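Local atomic coordinates of ribosome-inactivating protein 3 (Zea mays, PDB entry 2PQG), a protein that belongs to the ribosome-inactivating protein family of plants, whose fold joins a mixed beta sheet to a largely helical body. Residues L41-L52 with L65-V75; V121-A131 with K176-V184. All coordinates share one frame; numbering follows the deposited sequence.

Overall arrangement
Contact 1 is partly buried at one end of the central strands of the mixed sheet, where the loop leading into strand 51-57 wraps the turn between strands 62-68 and 74-78; contact 2 is buried deeper, its centre about 9 Å from that of the chain against about 12 Å for contact 1. The contact centres lie about 21 Å apart, yet helix 171-189 links them: Val181 and Val184 of contact 2 touch Tyr73, Leu74 and Ile67 of contact 1. Place and chemistry go together. Contact 1 combines strand pairing with an arginine-aspartate pair held by a surface loop, whereas contact 2 is a helix-helix interface of methionines and aliphatic groups with a lysine-centred polar margin.

Contact 1: L41-L52 with L65-V75; sequences LPPEKKVPELWL and LAIRMDNLYLV
Leu52 and Ile67 form an antiparallel hydrogen-bonded pair: Leu52 N reaches Ile67 O at 2.8 Å and Ile67 N returns to Leu52 O at 2.9 Å. Next to it, Trp51 and Arg68 make a non-hydrogen-bonded pair, and Met69 N to Leu50 O (3.0 Å) carries the backbone bonding beyond the strands of this beta hairpin.

The polar centre is Arg68. It grips Asp70 side-on, NE meeting OD1 at 2.9 Å in a nearly straight bond (178°) on the syn lone pair, while NH2 takes OD2. The same NH2 reaches Lys45 O at 2.7 Å, close to the guanidinium plane. Pro48 CG lies over one face of this group, offset toward its rim. The bend at chi3 (59°) folds the guanidinium back toward Asp70. Glu44 OE1 accepts a weak bond from Asn71 ND2, and a water donates to both Pro42 O and Asp70 O.

Apolar contacts occupy both sides of the sheet. On the side of Trp51 and Arg68, Val75 CG2 meets the indole edge at Trp51 CZ3 (3.4 Å); within 41-52, Pro48 CB sits over one ring face, near its rim. On the other, Leu52 and Met69 lie loosely side by side and both touch Val26 of helix 15-27.

With two nitrogens on Asp70, NH2 also on a carbonyl and a proline over one face, the guanidinium is restrained in position and rotation, tying the irregular loop to the turn after strand 62-68.

Contact 2: V121-A131 with K176-V184; sequences VTMGRAEMTRA and KLVKLVVMV
Met183 meets Met123 and Met128, its side chain running antiparallel to both of theirs. Its CG lies 3.6 Å from Met123 CB, and its SD is 3.6 Å from Met128 CE. The Met123 side chain crosses that of Val182 at about a right angle, Met123 SD touching Val182 CG1 at 3.4 Å. Farther along, Met128 CG packs on Leu180 CD2; the Met128 chain runs out straight past Leu180, and the bend at chi3 (-79°) turns CE back onto Met183. Ala131 rests against the aliphatic run of Lys176, whose CD is 3.4 Å from Ala131 CA.

These contacts set helix 125-131 and the residues leading into it against helix 176-184, part of the helical body of the ribosome-inactivating protein fold; the segment axes approach to 9.4 Å with a signed crossing angle of -130°. Gly124 is the N-cap residue of the first helix, and its N makes a weak, straight bond to Met183 SD.

At the polar margin, Lys179 NZ donates to Thr122 O at 2.8 Å, in the carbonyl plane and on a lone pair. The bend at chi4 (-54°) turns the ammonium there, and Glu127 OE1 forms a salt bridge with Lys179 NZ at 3.4 Å, its hydrogen bond weak. Glu127 OE2 in turn pairs with Arg130 NH2, extending the ionic network along the first helix.

Contact 1: L41-L52 with L65-V75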
loop_
_atom_site.group_PDB
_atom_site.type_symbol
_atom_site.label_atom_id
_atom_site.label_comp_id
_atom_site.label_asym_id
_atom_site.label_seq_id
_atom_site.Cartn_x
_atom_site.Cartn_y
_atom_site.Cartn_z
ATOM N N LEU A 41 16.447 1.318 -0.456
ATOM C CA LEU A 41 15.745 2.519 -0.020
ATOM C C LEU A 41 16.487 3.251 1.091
ATOM O O LEU A 41 17.370 2.686 1.735
ATOM C CB LEU A 41 14.341 2.153 0.460
ATOM C CG LEU A 41 13.427 1.569 -0.614
ATOM C CD1 LEU A 41 12.148 1.074 0.031
ATOM C CD2 LEU A 41 13.123 2.611 -1.666
ATOM N N PRO A 42 16.145 4.532 1.323
ATOM C CA PRO A 42 16.805 5.311 2.376
ATOM C C PRO A 42 16.621 4.631 3.731
ATOM O O PRO A 42 15.593 4.005 3.978
ATOM C CB PRO A 42 16.080 6.652 2.312
ATOM C CG PRO A 42 15.648 6.745 0.872
ATOM C CD PRO A 42 15.167 5.359 0.589
ATOM N N PRO A 43 17.617 4.740 4.629
ATOM C CA PRO A 43 17.498 4.112 5.950
ATOM C C PRO A 43 16.310 4.648 6.728
ATOM O O PRO A 43 16.011 5.844 6.687
ATOM C CB PRO A 43 18.832 4.445 6.615
ATOM C CG PRO A 43 19.225 5.733 5.958
ATOM C CD PRO A 43 18.891 5.467 4.513
ATOM N N GLU A 44 15.638 3.755 7.443
ATOM C CA GLU A 44 14.473 4.132 8.215
ATOM C C GLU A 44 14.830 4.919 9.467
ATOM O O GLU A 44 15.860 4.680 10.090
ATOM C CB GLU A 44 13.677 2.882 8.584
ATOM C CG GLU A 44 12.341 3.187 9.234
ATOM C CD GLU A 44 11.345 2.067 9.060
ATOM O OE1 GLU A 44 11.184 1.600 7.910
ATOM O OE2 GLU A 44 10.719 1.667 10.067
ATOM N N LYS A 45 13.969 5.871 9.814
ATOM C CA LYS A 45 14.132 6.718 10.997
ATOM C C LYS A 45 12.790 6.855 11.681
ATOM O O LYS A 45 11.754 6.590 11.074
ATOM C CB LYS A 45 14.572 8.122 10.620
ATOM C CG LYS A 45 15.930 8.221 10.019
ATOM C CD LYS A 45 16.234 9.668 9.730
ATOM C CE LYS A 45 17.587 9.801 9.086
ATOM N NZ LYS A 45 18.660 9.371 10.026
ATOM N N LYS A 46 12.810 7.292 12.935
ATOM C CA LYS A 46 11.578 7.490 13.688
ATOM C C LYS A 46 10.692 8.480 12.922
ATOM O O LYS A 46 9.478 8.287 12.791
ATOM C CB LYS A 46 11.887 8.061 15.069
ATOM C CG LYS A 46 11.186 7.326 16.199
ATOM C CD LYS A 46 11.129 8.174 17.460
ATOM C CE LYS A 46 10.643 7.359 18.650
ATOM N NZ LYS A 46 11.429 7.667 19.879
ATOM N N VAL A 47 11.311 9.544 12.413
ATOM C CA VAL A 47 10.567 10.573 11.665
ATOM C C VAL A 47 10.885 10.522 10.166
ATOM O O VAL A 47 11.944 10.960 9.733
ATOM C CB VAL A 47 10.880 11.987 12.180
ATOM C CG1 VAL A 47 9.733 12.937 11.812
ATOM C CG2 VAL A 47 11.113 11.966 13.673
ATOM N N PRO A 48 9.952 9.994 9.358
ATOM C CA PRO A 48 10.088 9.884 7.905
ATOM C C PRO A 48 10.806 11.157 7.464
ATOM O O PRO A 48 10.357 12.276 7.764
ATOM C CB PRO A 48 8.654 9.811 7.435
ATOM C CG PRO A 48 7.959 9.109 8.559
ATOM C CD PRO A 48 8.612 9.604 9.822
ATOM N N GLU A 49 11.886 10.996 6.705
ATOM C CA GLU A 49 12.723 12.100 6.283
ATOM C C GLU A 49 12.592 12.546 4.838
ATOM O O GLU A 49 13.017 13.650 4.478
ATOM C CB GLU A 49 14.164 11.742 6.657
ATOM N N LEU A 50 12.069 11.648 4.014
ATOM C CA LEU A 50 11.730 11.996 2.647
ATOM C C LEU A 50 10.343 11.391 2.398
ATOM O O LEU A 50 10.056 10.243 2.760
ATOM C CB LEU A 50 12.722 11.487 1.588
ATOM C CG LEU A 50 14.060 12.212 1.603
ATOM C CD1 LEU A 50 15.155 11.206 1.272
ATOM C CD2 LEU A 50 14.053 13.376 0.625
ATOM N N TRP A 51 9.468 12.184 1.797
ATOM C CA TRP A 51 8.103 11.757 1.517
ATOM C C TRP A 51 7.741 11.674 0.048
ATOM O O TRP A 51 8.094 12.566 -0.738
ATOM C CB TRP A 51 7.112 12.698 2.187
ATOM C CG TRP A 51 7.087 12.635 3.690
ATOM C CD1 TRP A 51 7.892 13.302 4.557
ATOM C CD2 TRP A 51 6.216 11.825 4.492
ATOM N NE1 TRP A 51 7.579 12.960 5.854
ATOM C CE2 TRP A 51 6.556 12.052 5.840
ATOM C CE3 TRP A 51 5.184 10.923 4.196
ATOM C CZ2 TRP A 51 5.904 11.413 6.894
ATOM C CZ3 TRP A 51 4.537 10.287 5.248
ATOM C CH2 TRP A 51 4.903 10.536 6.580
ATOM N N LEU A 52 7.079 10.579 -0.330
ATOM C CA LEU A 52 6.580 10.433 -1.692
ATOM C C LEU A 52 5.070 10.728 -1.600
ATOM O O LEU A 52 4.340 10.124 -0.805
ATOM C CB LEU A 52 6.770 9.019 -2.257
ATOM C CG LEU A 52 5.829 8.641 -3.413
ATOM C CD1 LEU A 52 5.964 9.623 -4.563
ATOM C CD2 LEU A 52 6.151 7.225 -3.871
ATOM N N LEU A 65 -1.853 10.636 -1.421
ATOM C CA LEU A 65 -1.363 9.626 -0.482
ATOM C C LEU A 65 -0.002 10.033 0.086
ATOM O O LEU A 65 0.906 10.386 -0.662
ATOM C CB LEU A 65 -1.230 8.266 -1.182
ATOM C CG LEU A 65 -2.445 7.634 -1.871
ATOM C CD1 LEU A 65 -2.014 6.313 -2.513
ATOM C CD2 LEU A 65 -3.571 7.408 -0.875
ATOM N N ALA A 66 0.136 9.995 1.407
ATOM C CA ALA A 66 1.402 10.349 2.052
ATOM C C ALA A 66 2.207 9.076 2.307
ATOM O O ALA A 66 1.891 8.306 3.219
ATOM C CB ALA A 66 1.140 11.071 3.372
ATOM N N ILE A 67 3.254 8.864 1.516
ATOM C CA ILE A 67 4.070 7.665 1.644
ATOM C C ILE A 67 5.510 7.901 2.097
ATOM O O ILE A 67 6.213 8.736 1.543
ATOM C CB ILE A 67 4.106 6.901 0.305
ATOM C CG1 ILE A 67 2.693 6.460 -0.076
ATOM C CG2 ILE A 67 5.030 5.706 0.403
ATOM C CD1 ILE A 67 2.561 6.009 -1.521
ATOM N N ARG A 68 5.945 7.148 3.105
ATOM C CA ARG A 68 7.316 7.262 3.600
ATOM C C ARG A 68 8.239 6.718 2.525
ATOM O O ARG A 68 7.971 5.670 1.947
ATOM C CB ARG A 68 7.528 6.413 4.856
ATOM C CG ARG A 68 6.660 6.752 6.037
ATOM C CD ARG A 68 6.896 5.752 7.163
ATOM N NE ARG A 68 8.290 5.714 7.603
ATOM C CZ ARG A 68 8.681 5.909 8.858
ATOM N NH1 ARG A 68 7.779 6.159 9.801
ATOM N NH2 ARG A 68 9.971 5.856 9.171
ATOM N N MET A 69 9.329 7.420 2.258
ATOM C CA MET A 69 10.281 6.957 1.258
ATOM C C MET A 69 11.119 5.801 1.788
ATOM O O MET A 69 11.484 4.904 1.030
ATOM C CB MET A 69 11.201 8.100 0.842
ATOM C CG MET A 69 10.741 8.811 -0.395
ATOM S SD MET A 69 11.142 7.799 -1.821
ATOM C CE MET A 69 12.712 8.501 -2.217
ATOM N N ASP A 70 11.407 5.807 3.089
ATOM C CA ASP A 70 12.232 4.751 3.657
ATOM C C ASP A 70 11.661 3.327 3.578
ATOM O O ASP A 70 12.396 2.391 3.270
ATOM C CB ASP A 70 12.656 5.094 5.103
ATOM C CG ASP A 70 11.502 5.535 5.984
ATOM O OD1 ASP A 70 10.345 5.185 5.682
ATOM O OD2 ASP A 70 11.766 6.223 6.995
ATOM N N ASN A 71 10.370 3.141 3.840
ATOM C CA ASN A 71 9.813 1.791 3.752
ATOM C C ASN A 71 8.710 1.677 2.699
ATOM O O ASN A 71 8.094 0.622 2.545
ATOM C CB ASN A 71 9.282 1.328 5.112
ATOM C CG ASN A 71 8.133 2.171 5.608
ATOM O OD1 ASN A 71 7.433 2.816 4.824
ATOM N ND2 ASN A 71 7.917 2.159 6.917
ATOM N N LEU A 72 8.487 2.766 1.967
ATOM C CA LEU A 72 7.464 2.834 0.922
ATOM C C LEU A 72 6.074 2.457 1.415
ATOM O O LEU A 72 5.314 1.793 0.709
ATOM C CB LEU A 72 7.836 1.952 -0.283
ATOM C CG LEU A 72 8.864 2.491 -1.289
ATOM C CD1 LEU A 72 8.881 1.609 -2.532
ATOM C CD2 LEU A 72 8.512 3.919 -1.681
ATOM N N TYR A 73 5.725 2.886 2.621
ATOM C CA TYR A 73 4.412 2.552 3.138
ATOM C C TYR A 73 3.560 3.770 3.416
ATOM O O TYR A 73 4.060 4.818 3.811
ATOM C CB TYR A 73 4.529 1.722 4.407
ATOM C CG TYR A 73 3.397 0.733 4.562
ATOM C CD1 TYR A 73 3.331 -0.403 3.757
ATOM C CD2 TYR A 73 2.392 0.932 5.508
ATOM C CE1 TYR A 73 2.292 -1.320 3.893
ATOM C CE2 TYR A 73 1.346 0.023 5.650
ATOM C CZ TYR A 73 1.304 -1.103 4.842
ATOM O OH TYR A 73 0.287 -2.018 5.000
ATOM N N LEU A 74 2.259 3.603 3.220
ATOM C CA LEU A 74 1.276 4.667 3.421
ATOM C C LEU A 74 1.118 5.086 4.881
ATOM O O LEU A 74 0.990 4.239 5.764
ATOM C CB LEU A 74 -0.075 4.197 2.881
ATOM C CG LEU A 74 -1.274 5.131 2.916
ATOM C CD1 LEU A 74 -1.048 6.297 1.983
ATOM C CD2 LEU A 74 -2.500 4.358 2.489
ATOM N N VAL A 75 1.122 6.390 5.137
ATOM C CA VAL A 75 0.957 6.885 6.500
ATOM C C VAL A 75 -0.422 7.516 6.635
ATOM O O VAL A 75 -1.072 7.398 7.675
ATOM C CB VAL A 75 2.012 7.945 6.863
ATOM C CG1 VAL A 75 1.864 8.348 8.320
ATOM C CG2 VAL A 75 3.404 7.401 6.602
HETATM O O HOH W 1 14.873 1.280 4.573
#

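Contact 2: V121-A131 with K176-V184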
loop_
_atom_site.group_PDB
_atom_site.type_symbol
_atom_site.label_atom_id
_atom_site.label_comp_id
_atom_site.label_asym_id
_atom_site.label_seq_id
_atom_site.Cartn_x
_atom_site.Cartn_y
_atom_site.Cartn_z
ATOM N N VAL A 121 -7.957 -9.190 -1.637
ATOM C CA VAL A 121 -8.054 -7.791 -2.036
ATOM C C VAL A 121 -8.161 -7.652 -3.555
ATOM O O VAL A 121 -7.165 -7.794 -4.276
ATOM C CB VAL A 121 -6.832 -6.999 -1.524
ATOM C CG1 VAL A 121 -6.962 -5.525 -1.896
ATOM C CG2 VAL A 121 -6.713 -7.161 -0.014
ATOM N N THR A 122 -9.376 -7.375 -4.033
ATOM C CA THR A 122 -9.620 -7.224 -5.459
ATOM C C THR A 122 -9.104 -5.879 -5.952
ATOM O O THR A 122 -9.486 -4.834 -5.420
ATOM C CB THR A 122 -11.115 -7.343 -5.780
ATOM O OG1 THR A 122 -11.636 -8.535 -5.178
ATOM C CG2 THR A 122 -11.326 -7.436 -7.299
ATOM N N MET A 123 -8.233 -5.918 -6.963
ATOM C CA MET A 123 -7.646 -4.710 -7.527
ATOM C C MET A 123 -8.044 -4.495 -8.975
ATOM O O MET A 123 -8.714 -5.340 -9.576
ATOM C CB MET A 123 -6.115 -4.756 -7.365
ATOM C CG MET A 123 -5.672 -4.980 -5.924
ATOM S SD MET A 123 -3.915 -5.370 -5.808
ATOM C CE MET A 123 -3.923 -7.135 -6.132
ATOM N N GLY A 124 -7.610 -3.370 -9.531
ATOM C CA GLY A 124 -7.954 -3.014 -10.893
ATOM C C GLY A 124 -8.167 -1.506 -10.962
ATOM O O GLY A 124 -8.156 -0.806 -9.941
ATOM N N ARG A 125 -8.331 -0.985 -12.172
ATOM C CA ARG A 125 -8.519 0.448 -12.368
ATOM C C ARG A 125 -9.877 0.856 -11.810
ATOM O O ARG A 125 -9.981 1.837 -11.069
ATOM C CB ARG A 125 -8.424 0.794 -13.856
ATOM C CG ARG A 125 -8.512 2.271 -14.159
ATOM C CD ARG A 125 -8.697 2.495 -15.647
ATOM N NE ARG A 125 -7.540 2.062 -16.428
ATOM C CZ ARG A 125 -6.369 2.692 -16.446
ATOM N NH1 ARG A 125 -5.379 2.218 -17.191
ATOM N NH2 ARG A 125 -6.182 3.795 -15.728
ATOM N N ALA A 126 -10.912 0.092 -12.151
ATOM C CA ALA A 126 -12.251 0.399 -11.655
ATOM C C ALA A 126 -12.254 0.370 -10.126
ATOM O O ALA A 126 -12.906 1.194 -9.479
ATOM C CB ALA A 126 -13.263 -0.600 -12.205
ATOM N N GLU A 127 -11.522 -0.589 -9.563
ATOM C CA GLU A 127 -11.401 -0.746 -8.116
ATOM C C GLU A 127 -10.690 0.458 -7.510
ATOM O O GLU A 127 -11.017 0.887 -6.406
ATOM C CB GLU A 127 -10.606 -2.011 -7.782
ATOM C CG GLU A 127 -11.254 -3.328 -8.199
ATOM C CD GLU A 127 -12.415 -3.726 -7.301
ATOM O OE1 GLU A 127 -12.547 -3.154 -6.191
ATOM O OE2 GLU A 127 -13.188 -4.628 -7.709
ATOM N N MET A 128 -9.707 0.997 -8.228
ATOM C CA MET A 128 -8.970 2.164 -7.747
ATOM C C MET A 128 -9.806 3.444 -7.904
ATOM O O MET A 128 -9.689 4.376 -7.104
ATOM C CB MET A 128 -7.650 2.312 -8.505
ATOM C CG MET A 128 -6.755 3.405 -7.945
ATOM S SD MET A 128 -5.206 3.605 -8.866
ATOM C CE MET A 128 -4.221 2.259 -8.253
ATOM N N THR A 129 -10.638 3.488 -8.944
ATOM C CA THR A 129 -11.507 4.642 -9.189
ATOM C C THR A 129 -12.519 4.800 -8.043
ATOM O O THR A 129 -12.695 5.895 -7.515
ATOM C CB THR A 129 -12.274 4.497 -10.534
ATOM O OG1 THR A 129 -11.331 4.470 -11.612
ATOM C CG2 THR A 129 -13.238 5.670 -10.745
ATOM N N ARG A 130 -13.162 3.700 -7.654
ATOM C CA ARG A 130 -14.142 3.720 -6.577
ATOM C C ARG A 130 -13.521 4.008 -5.208
ATOM O O ARG A 130 -14.129 4.673 -4.363
ATOM C CB ARG A 130 -14.904 2.392 -6.533
ATOM C CG ARG A 130 -15.798 2.156 -7.733
ATOM C CD ARG A 130 -16.840 1.092 -7.449
ATOM N NE ARG A 130 -16.274 -0.253 -7.400
ATOM C CZ ARG A 130 -15.875 -0.937 -8.468
ATOM N NH1 ARG A 130 -15.981 -0.401 -9.677
ATOM N NH2 ARG A 130 -15.378 -2.161 -8.329
ATOM N N ALA A 131 -12.314 3.502 -4.989
ATOM C CA ALA A 131 -11.611 3.722 -3.731
ATOM C C ALA A 131 -11.297 5.201 -3.530
ATOM O O ALA A 131 -11.511 5.748 -2.446
ATOM C CB ALA A 131 -10.330 2.909 -3.707
ATOM N N LYS A 176 -11.275 0.204 1.102
ATOM C CA LYS A 176 -10.748 1.046 0.034
ATOM C C LYS A 176 -9.259 1.332 0.257
ATOM O O LYS A 176 -8.467 1.385 -0.694
ATOM C CB LYS A 176 -11.543 2.346 -0.025
ATOM C CG LYS A 176 -13.026 2.120 -0.360
ATOM C CD LYS A 176 -13.152 1.468 -1.734
ATOM C CE LYS A 176 -14.591 1.234 -2.168
ATOM N NZ LYS A 176 -15.128 -0.026 -1.608
ATOM N N LEU A 177 -8.874 1.494 1.519
ATOM C CA LEU A 177 -7.484 1.766 1.843
ATOM C C LEU A 177 -6.546 0.606 1.550
ATOM O O LEU A 177 -5.452 0.819 1.034
ATOM C CB LEU A 177 -7.347 2.192 3.308
ATOM C CG LEU A 177 -7.657 3.674 3.564
ATOM C CD1 LEU A 177 -7.522 4.002 5.036
ATOM C CD2 LEU A 177 -6.705 4.538 2.735
ATOM N N VAL A 178 -6.968 -0.620 1.852
ATOM C CA VAL A 178 -6.106 -1.775 1.605
ATOM C C VAL A 178 -6.013 -2.141 0.119
ATOM O O VAL A 178 -5.216 -2.989 -0.265
ATOM C CB VAL A 178 -6.562 -3.012 2.426
ATOM C CG1 VAL A 178 -7.794 -3.630 1.796
ATOM C CG2 VAL A 178 -5.412 -4.008 2.552
ATOM N N LYS A 179 -6.824 -1.507 -0.718
ATOM C CA LYS A 179 -6.759 -1.778 -2.147
ATOM C C LYS A 179 -5.646 -0.904 -2.722
ATOM O O LYS A 179 -4.919 -1.317 -3.637
ATOM C CB LYS A 179 -8.082 -1.433 -2.828
ATOM C CG LYS A 179 -9.230 -2.347 -2.468
ATOM C CD LYS A 179 -10.498 -1.921 -3.180
ATOM C CE LYS A 179 -11.614 -2.921 -2.950
ATOM N NZ LYS A 179 -11.181 -4.292 -3.315
ATOM N N LEU A 180 -5.514 0.304 -2.172
ATOM C CA LEU A 180 -4.493 1.248 -2.621
ATOM C C LEU A 180 -3.131 0.894 -2.038
ATOM O O LEU A 180 -2.102 1.122 -2.668
ATOM C CB LEU A 180 -4.874 2.678 -2.222
ATOM C CG LEU A 180 -6.213 3.190 -2.763
ATOM C CD1 LEU A 180 -6.469 4.593 -2.223
ATOM C CD2 LEU A 180 -6.213 3.180 -4.293
ATOM N N VAL A 181 -3.138 0.338 -0.830
ATOM C CA VAL A 181 -1.903 -0.061 -0.174
ATOM C C VAL A 181 -1.227 -1.138 -1.011
ATOM O O VAL A 181 -0.023 -1.080 -1.236
ATOM C CB VAL A 181 -2.164 -0.597 1.258
ATOM C CG1 VAL A 181 -0.872 -1.146 1.858
ATOM C CG2 VAL A 181 -2.702 0.521 2.142
ATOM N N VAL A 182 -2.001 -2.101 -1.501
ATOM C CA VAL A 182 -1.426 -3.170 -2.311
ATOM C C VAL A 182 -1.078 -2.725 -3.732
ATOM O O VAL A 182 0.003 -3.040 -4.224
ATOM C CB VAL A 182 -2.369 -4.402 -2.378
ATOM C CG1 VAL A 182 -1.736 -5.493 -3.212
ATOM C CG2 VAL A 182 -2.642 -4.927 -0.984
ATOM N N MET A 183 -1.981 -1.994 -4.387
ATOM C CA MET A 183 -1.736 -1.510 -5.754
ATOM C C MET A 183 -0.608 -0.480 -5.835
ATOM O O MET A 183 0.187 -0.500 -6.778
ATOM C CB MET A 183 -3.001 -0.883 -6.357
ATOM C CG MET A 183 -4.090 -1.870 -6.751
ATOM S SD MET A 183 -5.495 -1.088 -7.580
ATOM C CE MET A 183 -6.511 -0.525 -6.172
ATOM N N VAL A 184 -0.539 0.432 -4.868
ATOM C CA VAL A 184 0.507 1.448 -4.893
ATOM C C VAL A 184 1.779 1.094 -4.101
ATOM O O VAL A 184 2.825 0.841 -4.700
ATOM C CB VAL A 184 -0.042 2.803 -4.420
ATOM C CG1 VAL A 184 1.033 3.857 -4.509
ATOM C CG2 VAL A 184 -1.235 3.202 -5.285
HETATM O O HOH W 2 -12.148 -7.453 -2.279
#